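Local coordinates for protein endoribonuclease MazF3 (Mycobacterium tuberculosis, PDB 5UCT) that acts as the toxin of a type II toxin-antitoxin system, an endoribonuclease that cleaves mRNA and 23S rRNA mainly within the sequence 5'-UUCCU-3', at residues 8-11 and 12-15; 79-82 and 83-86. All coordinates share one frame; numbering follows the deposited sequence.

Contact 1: residues 8-11 and 12-15; sequences QLDK and ARPV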
ATOM      1  N   GLN A   8       6.903  -6.946 -12.930  1.00 85.10           N
ATOM      2  CA  GLN A   8       6.001  -7.959 -13.472  1.00 88.58           C
ATOM      3  C   GLN A   8       4.799  -8.076 -12.540  1.00 88.05           C
ATOM      4  O   GLN A   8       4.837  -8.808 -11.548  1.00 85.86           O
ATOM      5  CB  GLN A   8       6.717  -9.295 -13.632  1.00 90.74           C
ATOM      6  CG  GLN A   8       5.883 -10.359 -14.330  1.00 94.41           C
ATOM      7  CD  GLN A   8       5.603 -10.012 -15.777  1.00100.56           C
ATOM      8  OE1 GLN A   8       6.444  -9.427 -16.458  1.00103.01           O
ATOM      9  NE2 GLN A   8       4.416 -10.369 -16.255  1.00103.21           N
ATOM     10  N   LEU A   9       3.734  -7.342 -12.858  1.00 90.86           N
ATOM     11  CA  LEU A   9       2.471  -7.481 -12.144  1.00 91.39           C
ATOM     12  C   LEU A   9       1.626  -8.540 -12.838  1.00 95.11           C
ATOM     13  O   LEU A   9       2.102  -9.654 -13.080  1.00100.04           O
ATOM     14  CB  LEU A   9       1.731  -6.143 -12.083  1.00 92.11           C
ATOM     15  CG  LEU A   9       2.139  -5.159 -10.980  1.00 90.06           C
ATOM     16  CD1 LEU A   9       2.023  -5.820  -9.619  1.00 88.19           C
ATOM     17  CD2 LEU A   9       3.544  -4.608 -11.191  1.00 89.89           C
ATOM     18  N   ASP A  10       0.372  -8.215 -13.161  1.00 95.31           N
ATOM     19  CA  ASP A  10      -0.365  -9.059 -14.096  1.00 98.80           C
ATOM     20  C   ASP A  10       0.285  -9.024 -15.471  1.00 99.92           C
ATOM     21  O   ASP A  10       0.236 -10.012 -16.213  1.00102.74           O
ATOM     22  CB  ASP A  10      -1.828  -8.623 -14.174  1.00102.42           C
ATOM     23  CG  ASP A  10      -1.984  -7.144 -14.471  1.00105.61           C
ATOM     24  OD1 ASP A  10      -0.961  -6.429 -14.492  1.00105.52           O
ATOM     25  OD2 ASP A  10      -3.131  -6.698 -14.680  1.00108.67           O
ATOM     26  N   LYS A  11       0.895  -7.894 -15.823  1.00 97.27           N
ATOM     27  CA  LYS A  11       1.780  -7.789 -16.971  1.00 98.24           C
ATOM     28  C   LYS A  11       2.828  -6.731 -16.657  1.00 95.52           C
ATOM     29  O   LYS A  11       2.771  -6.061 -15.622  1.00 92.97           O
ATOM     30  CB  LYS A  11       1.008  -7.465 -18.255  1.00102.06           C
ATOM     31  CG  LYS A  11      -0.112  -6.452 -18.089  1.00101.28           C
ATOM     32  CD  LYS A  11      -0.973  -6.400 -19.342  1.00105.64           C
ATOM     33  CE  LYS A  11      -2.132  -5.432 -19.190  1.00105.27           C
ATOM     34  NZ  LYS A  11      -3.023  -5.436 -20.383  1.00110.59           N
ATOM     35  N   ALA A  12       3.800  -6.597 -17.557  1.00 95.93           N
ATOM     36  CA  ALA A  12       4.912  -5.679 -17.336  1.00 93.64           C
ATOM     37  C   ALA A  12       4.415  -4.238 -17.341  1.00 93.60           C
ATOM     38  O   ALA A  12       3.795  -3.792 -18.312  1.00 98.50           O
ATOM     39  CB  ALA A  12       5.983  -5.880 -18.403  1.00 96.44           C
ATOM     40  N   ARG A  13       4.685  -3.516 -16.261  1.00 88.85           N
ATOM     41  CA  ARG A  13       4.240  -2.144 -16.084  1.00 88.01           C
ATOM     42  C   ARG A  13       5.326  -1.358 -15.369  1.00 87.50           C
ATOM     43  O   ARG A  13       6.150  -1.936 -14.653  1.00 87.12           O
ATOM     44  CB  ARG A  13       2.940  -2.070 -15.268  1.00 83.99           C
ATOM     45  CG  ARG A  13       1.789  -2.905 -15.803  1.00 84.31           C
ATOM     46  CD  ARG A  13       0.670  -2.980 -14.782  1.00 80.17           C
ATOM     47  NE  ARG A  13      -0.412  -3.866 -15.198  1.00 81.27           N
ATOM     48  CZ  ARG A  13      -1.502  -3.461 -15.840  1.00 84.70           C
ATOM     49  NH1 ARG A  13      -2.439  -4.337 -16.175  1.00 86.73           N
ATOM     50  NH2 ARG A  13      -1.657  -2.180 -16.145  1.00 86.00           N
ATOM     51  N   PRO A  14       5.356  -0.037 -15.545  1.00 88.40           N
ATOM     52  CA  PRO A  14       6.228   0.799 -14.712  1.00 87.52           C
ATOM     53  C   PRO A  14       5.611   1.011 -13.337  1.00 83.36           C
ATOM     54  O   PRO A  14       4.397   1.170 -13.198  1.00 82.81           O
ATOM     55  CB  PRO A  14       6.313   2.119 -15.492  1.00 91.36           C
ATOM     56  CG  PRO A  14       5.737   1.822 -16.857  1.00 95.12           C
ATOM     57  CD  PRO A  14       4.744   0.731 -16.642  1.00 92.60           C
ATOM     58  N   VAL A  15       6.460   1.008 -12.310  1.00 80.16           N
ATOM     59  CA  VAL A  15       5.997   1.084 -10.929  1.00 75.21           C
ATOM     60  C   VAL A  15       6.827   2.097 -10.153  1.00 76.00           C
ATOM     61  O   VAL A  15       7.985   2.372 -10.485  1.00 79.76           O
ATOM     62  CB  VAL A  15       6.049  -0.291 -10.226  1.00 71.90           C
ATOM     63  CG1 VAL A  15       5.100  -1.274 -10.895  1.00 71.06           C
ATOM     64  CG2 VAL A  15       7.470  -0.831 -10.211  1.00 72.80           C
TER
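The turn of the β-hairpin that joins the first two strands of this MazF toxin is bridged by a salt bridge between D10, in its loop, and R13, on its outgoing strand. Q8 and A12 flank the loop as an antiparallel non-hydrogen-bonded pair with CA atoms 4.6 Å apart, and within the loop L9 N donates to K11 O. R13 comes to the carboxylate side-on, giving one nitrogen to each oxygen: NE reaches OD1 of D10 at 2.7 Å, and NH1 reaches OD2 at 2.9 Å. The two flat groups are nearly coplanar, 21° apart. OD1 takes the NE hydrogen through its syn lone pair, in the plane of the guanidinium, whereas the NH1 bond to OD2 is tilted out of both planes. OD1 also receives weaker bonds from R13 NH1 and from the backbone N of K11, the latter tying the carboxylate to its own turn. With chi1 at 53°, CG of D10 sits between its backbone N and carbonyl carbon, from where both oxygens can meet R13. The arginine, extended from CG to NE, carries its head back over the loop. The aliphatic part of K11 runs past R13 NH1. A sulfate, probably from the crystallisation liquor, lies about 4 Å from the R13 side chain, consistent with a surface that could receive an anion. L9 and V15 meet tip to tip, CD2 of L9 to CG1 of the buried V15 at 3.7 Å. Strand 12-17 runs between two antiparallel neighbours: R13 and V15 share backbone hydrogen bonds with A7 and H5 of strand 3-8, while on the other side P14 bonds to I35 of strand 29-36 and V15 packs its side chain on V32.

Contact 2: residues 79-82 and 83-86; sequences YLLA and SQEP
Q84 folds back on L80 and L81 where two overlapping β-turns, 81-84 and 82-85, lead from strand 73-79 into the C-terminal helix 85-96. Its CB lies 3.4 Å from the carbonyl O of L81 and also faces CD1 of L80. CG passes farther along the same carbonyl, and CD rests on L80 CD1 at 3.6 Å as the two side chains cross obliquely. A trans chi2 of 171° keeps the glutamine stretched beyond CG, enough for its amide to arrive beside the backbone of L81. There OE1 takes a weak hydrogen bond from L81 N, 3.1 Å away, but its stronger partner is ND2 of N52. NE2, at the other corner of the amide, comes within 4.0 Å of L80 CD1. The backbone answers in the reverse sense: Q84 N donates to L81 O at 2.9 Å, so L81 and Q84 are joined by both main chain and side chain. E85 N follows with a 3.3 Å bond to A82 O. Both donors stand above the planes of the carbonyls they meet, 52° and 74° out of them. L80 also packs on V48 of strand 45-48. Bent at chi2, the E85 side chain lays CB and CG along the carbonyl O of A82; its OE2 makes a long, weak ion pair with NE of R2 and lies 3.6 Å from CD2 of L80.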
ATOM      1  N   TYR A  79      13.100   8.067 -12.355  1.00131.13           N
ATOM      2  CA  TYR A  79      13.142   8.584 -10.997  1.00135.36           C
ATOM      3  C   TYR A  79      11.927   9.472 -10.788  1.00136.57           C
ATOM      4  O   TYR A  79      11.448  10.115 -11.726  1.00144.78           O
ATOM      5  CB  TYR A  79      14.430   9.381 -10.753  1.00140.17           C
ATOM      6  CG  TYR A  79      14.948   9.338  -9.337  1.00144.20           C
ATOM      7  CD1 TYR A  79      14.429   8.447  -8.411  1.00143.90           C
ATOM      8  CD2 TYR A  79      15.961  10.193  -8.925  1.00149.09           C
ATOM      9  CE1 TYR A  79      14.908   8.406  -7.116  1.00144.13           C
ATOM     10  CE2 TYR A  79      16.443  10.160  -7.633  1.00149.45           C
ATOM     11  CZ  TYR A  79      15.913   9.265  -6.732  1.00146.56           C
ATOM     12  OH  TYR A  79      16.390   9.228  -5.443  1.00146.34           O
ATOM     13  N   LEU A  80      11.425   9.498  -9.556  1.00165.05           N
ATOM     14  CA  LEU A  80      10.410  10.469  -9.170  1.00157.04           C
ATOM     15  C   LEU A  80      11.118  11.705  -8.635  1.00154.12           C
ATOM     16  O   LEU A  80      11.867  11.619  -7.654  1.00150.46           O
ATOM     17  CB  LEU A  80       9.452   9.901  -8.122  1.00151.00           C
ATOM     18  CG  LEU A  80       8.286  10.829  -7.762  1.00142.82           C
ATOM     19  CD1 LEU A  80       7.230  10.835  -8.863  1.00140.71           C
ATOM     20  CD2 LEU A  80       7.666  10.465  -6.420  1.00138.64           C
ATOM     21  N   LEU A  81      10.891  12.844  -9.284  1.00151.43           N
ATOM     22  CA  LEU A  81      11.557  14.077  -8.885  1.00148.19           C
ATOM     23  C   LEU A  81      11.204  14.430  -7.447  1.00144.14           C
ATOM     24  O   LEU A  81      10.075  14.218  -6.997  1.00141.80           O
ATOM     25  CB  LEU A  81      11.170  15.223  -9.824  1.00140.08           C
ATOM     26  CG  LEU A  81      11.958  15.395 -11.128  1.00142.81           C
ATOM     27  CD1 LEU A  81      11.916  14.144 -11.996  1.00143.22           C
ATOM     28  CD2 LEU A  81      11.434  16.595 -11.900  1.00143.94           C
ATOM     29  N   ALA A  82      12.189  14.961  -6.718  1.00143.98           N
ATOM     30  CA  ALA A  82      11.986  15.291  -5.312  1.00141.09           C
ATOM     31  C   ALA A  82      10.919  16.359  -5.117  1.00143.18           C
ATOM     32  O   ALA A  82      10.348  16.456  -4.025  1.00143.54           O
ATOM     33  CB  ALA A  82      13.303  15.747  -4.684  1.00141.86           C
ATOM     34  N   SER A  83      10.637  17.163  -6.145  1.00147.20           N
ATOM     35  CA  SER A  83       9.562  18.143  -6.052  1.00149.57           C
ATOM     36  C   SER A  83       8.187  17.489  -6.049  1.00151.16           C
ATOM     37  O   SER A  83       7.214  18.123  -5.627  1.00144.61           O
ATOM     38  CB  SER A  83       9.665  19.148  -7.202  1.00150.40           C
ATOM     39  OG  SER A  83       9.653  18.489  -8.456  1.00152.96           O
ATOM     40  N   GLN A  84       8.082  16.244  -6.510  1.00152.22           N
ATOM     41  CA  GLN A  84       6.824  15.509  -6.499  1.00131.39           C
ATOM     42  C   GLN A  84       6.583  14.761  -5.196  1.00129.21           C
ATOM     43  O   GLN A  84       5.480  14.236  -4.997  1.00127.70           O
ATOM     44  CB  GLN A  84       6.781  14.519  -7.670  1.00132.33           C
ATOM     45  CG  GLN A  84       6.787  15.176  -9.041  1.00134.38           C
ATOM     46  CD  GLN A  84       6.968  14.175 -10.164  1.00135.49           C
ATOM     47  OE1 GLN A  84       8.046  13.607 -10.333  1.00136.52           O
ATOM     48  NE2 GLN A  84       5.911  13.951 -10.934  1.00135.30           N
ATOM     49  N   GLU A  85       7.583  14.700  -4.316  1.00129.09           N
ATOM     50  CA  GLU A  85       7.421  13.982  -3.054  1.00127.12           C
ATOM     51  C   GLU A  85       6.272  14.489  -2.187  1.00125.23           C
ATOM     52  O   GLU A  85       5.556  13.647  -1.617  1.00123.59           O
ATOM     53  CB  GLU A  85       8.739  14.020  -2.272  1.00127.50           C
ATOM     54  CG  GLU A  85       9.839  13.167  -2.877  1.00130.99           C
ATOM     55  CD  GLU A  85       9.515  11.687  -2.836  1.00130.36           C
ATOM     56  OE1 GLU A  85       8.810  11.255  -1.899  1.00126.02           O
ATOM     57  OE2 GLU A  85       9.962  10.952  -3.741  1.00129.17           O
ATOM     58  N   PRO A  86       6.041  15.800  -2.022  1.00148.20           N
ATOM     59  CA  PRO A  86       4.896  16.217  -1.196  1.00143.76           C
ATOM     60  C   PRO A  86       3.563  15.711  -1.716  1.00138.84           C
ATOM     61  O   PRO A  86       2.688  15.350  -0.918  1.00120.97           O
ATOM     62  CB  PRO A  86       4.976  17.751  -1.233  1.00124.30           C
ATOM     63  CG  PRO A  86       5.810  18.066  -2.425  1.00126.64           C
ATOM     64  CD  PRO A  86       6.812  16.965  -2.493  1.00127.17           C
TER

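Overall arrangement
From the N terminus, strand 3-8 leads straight into contact 1, which closes the short hairpin loop before strand 12-17. The chain then runs through strands 29-36, 45-48, 58-61 and 66-69 and returns along 73-79, pairing with strand 3-8, before contact 2 closes the turn into helix 85-96. The two are in series, neither nesting nor crossing, and lie on opposite sides of the chain's centre, about 21 Å apart between centres. Strand 3-8 links them indirectly: its end enters contact 1, while R2, just before its start, bonds to L80 in contact 2. Contact 1 thus joins two sheet strands, and contact 2 joins sheet to helix.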